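PDB 1NO1: replisome organizer from Bacillus phage SPP1, which probably binds the phage's own replicative helicase, holding it inhibited until it is delivered to the origin as viral DNA replication starts. Local coordinates for residues A[33-37]-A[60-66]. Coordinates in Å, arbitrary orientation, origin at the centre of the assembly. Numbering follows the deposited sequence.
Sequences WHRVL and PTVSDLL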
ATOM      1  N   TRP A  33       2.261  -3.654   7.773  1.00 34.23           N
ATOM      2  CA  TRP A  33       2.854  -3.493   6.436  1.00 33.66           C
ATOM      3  C   TRP A  33       4.329  -2.964   6.548  1.00 34.67           C
ATOM      4  O   TRP A  33       5.226  -3.331   5.751  1.00 35.82           O
ATOM      5  CB  TRP A  33       1.952  -2.628   5.506  1.00 32.91           C
ATOM      6  CG  TRP A  33       0.678  -3.296   4.992  1.00 30.89           C
ATOM      7  CD1 TRP A  33      -0.097  -4.247   5.652  1.00 31.03           C
ATOM      8  CD2 TRP A  33       0.046  -3.101   3.712  1.00 30.32           C
ATOM      9  NE1 TRP A  33      -1.162  -4.616   4.860  1.00 31.16           N
ATOM     10  CE2 TRP A  33      -1.099  -3.935   3.671  1.00 29.33           C
ATOM     11  CE3 TRP A  33       0.329  -2.296   2.593  1.00 33.56           C
ATOM     12  CZ2 TRP A  33      -1.934  -4.022   2.546  1.00 31.54           C
ATOM     13  CZ3 TRP A  33      -0.531  -2.348   1.475  1.00 33.32           C
ATOM     14  CH2 TRP A  33      -1.647  -3.209   1.462  1.00 32.29           C
ATOM     15  N   HIS A  34       4.605  -2.156   7.566  1.00 35.58           N
ATOM     16  CA  HIS A  34       5.970  -1.621   7.770  1.00 36.00           C
ATOM     17  C   HIS A  34       7.047  -2.670   8.072  1.00 36.22           C
ATOM     18  O   HIS A  34       8.205  -2.452   7.775  1.00 37.31           O
ATOM     19  CB  HIS A  34       6.000  -0.520   8.838  1.00 35.23           C
ATOM     20  CG  HIS A  34       7.374   0.020   9.115  1.00 35.99           C
ATOM     21  ND1 HIS A  34       8.021  -0.165  10.324  1.00 38.58           N
ATOM     22  CD2 HIS A  34       8.220   0.755   8.350  1.00 37.13           C
ATOM     23  CE1 HIS A  34       9.204   0.429  10.289  1.00 38.09           C
ATOM     24  NE2 HIS A  34       9.347   1.000   9.105  1.00 38.21           N
ATOM     25  N   ARG A  35       6.671  -3.798   8.651  1.00 36.82           N
ATOM     26  CA  ARG A  35       7.617  -4.880   8.917  1.00 37.13           C
ATOM     27  C   ARG A  35       8.166  -5.424   7.601  1.00 37.05           C
ATOM     28  O   ARG A  35       9.311  -5.901   7.532  1.00 37.05           O
ATOM     29  CB  ARG A  35       6.929  -6.023   9.688  1.00 36.96           C
ATOM     30  CG  ARG A  35       6.646  -5.729  11.155  1.00 38.88           C
ATOM     31  CD  ARG A  35       5.754  -6.777  11.889  1.00 42.76           C
ATOM     32  NE  ARG A  35       5.117  -6.219  13.100  1.00 47.70           N
ATOM     33  CZ  ARG A  35       3.863  -6.512  13.521  1.00 49.78           C
ATOM     34  NH1 ARG A  35       3.099  -7.385  12.850  1.00 47.27           N
ATOM     35  NH2 ARG A  35       3.382  -5.942  14.630  1.00 49.27           N
ATOM     36  N   VAL A  36       7.319  -5.413   6.580  1.00 36.44           N
ATOM     37  CA  VAL A  36       7.740  -5.815   5.266  1.00 36.47           C
ATOM     38  C   VAL A  36       8.342  -4.616   4.526  1.00 37.29           C
ATOM     39  O   VAL A  36       9.402  -4.734   3.937  1.00 37.55           O
ATOM     40  CB  VAL A  36       6.550  -6.337   4.456  1.00 36.81           C
ATOM     41  CG1 VAL A  36       6.916  -6.485   3.013  1.00 35.12           C
ATOM     42  CG2 VAL A  36       6.063  -7.688   5.022  1.00 36.31           C
ATOM     43  N   LEU A  37       7.698  -3.450   4.592  1.00 36.92           N
ATOM     44  CA  LEU A  37       8.147  -2.322   3.767  1.00 36.71           C
ATOM     45  C   LEU A  37       9.428  -1.584   4.184  1.00 36.40           C
ATOM     46  O   LEU A  37       9.931  -0.788   3.413  1.00 36.41           O
ATOM     47  CB  LEU A  37       6.989  -1.335   3.493  1.00 36.16           C
ATOM     48  CG  LEU A  37       5.877  -1.910   2.604  1.00 36.59           C
ATOM     49  CD1 LEU A  37       4.680  -0.969   2.432  1.00 36.23           C
ATOM     50  CD2 LEU A  37       6.399  -2.268   1.220  1.00 36.33           C
ATOM     51  N   PRO A  60      -4.950  -4.493  -3.672  1.00 36.68           N
ATOM     52  CA  PRO A  60      -3.761  -5.351  -3.503  1.00 36.34           C
ATOM     53  C   PRO A  60      -3.427  -5.735  -2.063  1.00 37.00           C
ATOM     54  O   PRO A  60      -3.900  -5.062  -1.158  1.00 37.86           O
ATOM     55  CB  PRO A  60      -2.633  -4.434  -4.015  1.00 35.23           C
ATOM     56  CG  PRO A  60      -3.103  -3.073  -3.577  1.00 35.02           C
ATOM     57  CD  PRO A  60      -4.582  -3.097  -3.991  1.00 35.77           C
ATOM     58  N   THR A  61      -2.628  -6.789  -1.852  1.00 36.82           N
ATOM     59  CA  THR A  61      -2.075  -7.074  -0.522  1.00 37.01           C
ATOM     60  C   THR A  61      -0.649  -6.532  -0.556  1.00 37.94           C
ATOM     61  O   THR A  61      -0.171  -6.131  -1.627  1.00 36.73           O
ATOM     62  CB  THR A  61      -1.965  -8.544  -0.321  1.00 37.31           C
ATOM     63  OG1 THR A  61      -1.208  -9.109  -1.419  1.00 36.38           O
ATOM     64  CG2 THR A  61      -3.349  -9.174  -0.452  1.00 37.12           C
ATOM     65  N   VAL A  62       0.057  -6.543   0.577  1.00 37.34           N
ATOM     66  CA  VAL A  62       1.405  -5.988   0.528  1.00 36.75           C
ATOM     67  C   VAL A  62       2.257  -6.830  -0.362  1.00 37.82           C
ATOM     68  O   VAL A  62       3.161  -6.300  -1.013  1.00 38.02           O
ATOM     69  CB  VAL A  62       2.098  -5.847   1.943  1.00 37.80           C
ATOM     70  CG1 VAL A  62       2.417  -7.166   2.526  1.00 34.28           C
ATOM     71  CG2 VAL A  62       3.393  -5.001   1.851  1.00 36.45           C
ATOM     72  N   SER A  63       2.025  -8.147  -0.437  1.00 37.87           N
ATOM     73  CA  SER A  63       2.890  -8.896  -1.358  1.00 37.36           C
ATOM     74  C   SER A  63       2.690  -8.500  -2.823  1.00 38.12           C
ATOM     75  O   SER A  63       3.575  -8.681  -3.645  1.00 38.71           O
ATOM     76  CB  SER A  63       2.728 -10.391  -1.214  1.00 37.05           C
ATOM     77  OG  SER A  63       1.577 -10.843  -1.897  1.00 39.17           O
ATOM     78  N   ASP A  64       1.531  -7.990  -3.191  1.00 38.91           N
ATOM     79  CA  ASP A  64       1.340  -7.655  -4.607  1.00 40.48           C
ATOM     80  C   ASP A  64       2.180  -6.428  -5.077  1.00 41.73           C
ATOM     81  O   ASP A  64       2.217  -6.140  -6.274  1.00 42.72           O
ATOM     82  CB  ASP A  64      -0.142  -7.309  -4.887  1.00 39.96           C
ATOM     83  CG  ASP A  64      -1.071  -8.537  -4.872  1.00 40.77           C
ATOM     84  OD1 ASP A  64      -0.798  -9.509  -5.607  1.00 39.35           O
ATOM     85  OD2 ASP A  64      -2.109  -8.604  -4.167  1.00 39.21           O
ATOM     86  N   LEU A  65       2.781  -5.672  -4.155  1.00 42.52           N
ATOM     87  CA  LEU A  65       3.488  -4.442  -4.528  1.00 43.69           C
ATOM     88  C   LEU A  65       5.006  -4.565  -4.553  1.00 43.91           C
ATOM     89  O   LEU A  65       5.700  -3.625  -4.929  1.00 44.16           O
ATOM     90  CB  LEU A  65       3.080  -3.273  -3.611  1.00 43.15           C
ATOM     91  CG  LEU A  65       1.572  -3.087  -3.460  1.00 41.61           C
ATOM     92  CD1 LEU A  65       1.173  -2.153  -2.339  1.00 38.37           C
ATOM     93  CD2 LEU A  65       0.942  -2.590  -4.801  1.00 43.81           C
ATOM     94  N   LEU A  66       5.532  -5.718  -4.203  1.00 45.05           N
ATOM     95  CA  LEU A  66       6.992  -5.849  -4.164  1.00 46.37           C
ATOM     96  C   LEU A  66       7.639  -6.116  -5.521  1.00 48.46           C
ATOM     97  O   LEU A  66       8.882  -5.995  -5.678  1.00 49.00           O
ATOM     98  CB  LEU A  66       7.424  -6.900  -3.158  1.00 45.30           C
ATOM     99  CG  LEU A  66       6.774  -6.716  -1.790  1.00 41.73           C
ATOM    100  CD1 LEU A  66       7.484  -7.632  -0.800  1.00 35.71           C
ATOM    101  CD2 LEU A  66       6.821  -5.255  -1.323  1.00 39.62           C
TER
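W33 lays one face of its indole against V62: the V62 CB sits 4.0 Å from the centroid of the six-membered ring and 16° off its normal, a CH-pi contact, and the V62 backbone N comes to 3.8 Å from W33 CZ2 over that face. This joins the end of helix 26-37 to the turn after helix 42-55 in the small all-helical N-terminal domain of the helicase loader. One helical turn further along, V36 and L37 extend the apolar surface. V62 CG2 meets both, 4.0 Å from V36 CG1 and 4.0 Å from L37 CG, while L66 reaches back so that its CD2 lies 3.9 Å from L37 CD2 and its CD1 4.0 Å from V36 CG1. L65 adds its CD1 at 4.2 Å from W33 CZ3 and also touches L49 of helix 42-55; L10 of helix 3-16 also touches W33. Between the two segments the contact is apolar packing, and a hydrogen bond from N48 ND2 to L65 O also holds the turn at 60-66 to helix 42-55. What presents V62 and L65 to helix 26-37 is the coil of 61-65, helical in phi/psi at 62-64, which D64 fastens by reaching back to T61: T61 OG1 gives its proton to D64 OD2 at 2.9 Å, and T61 N donates to the same D64 OD2 at 3.0 Å, almost perfectly in line at 176°.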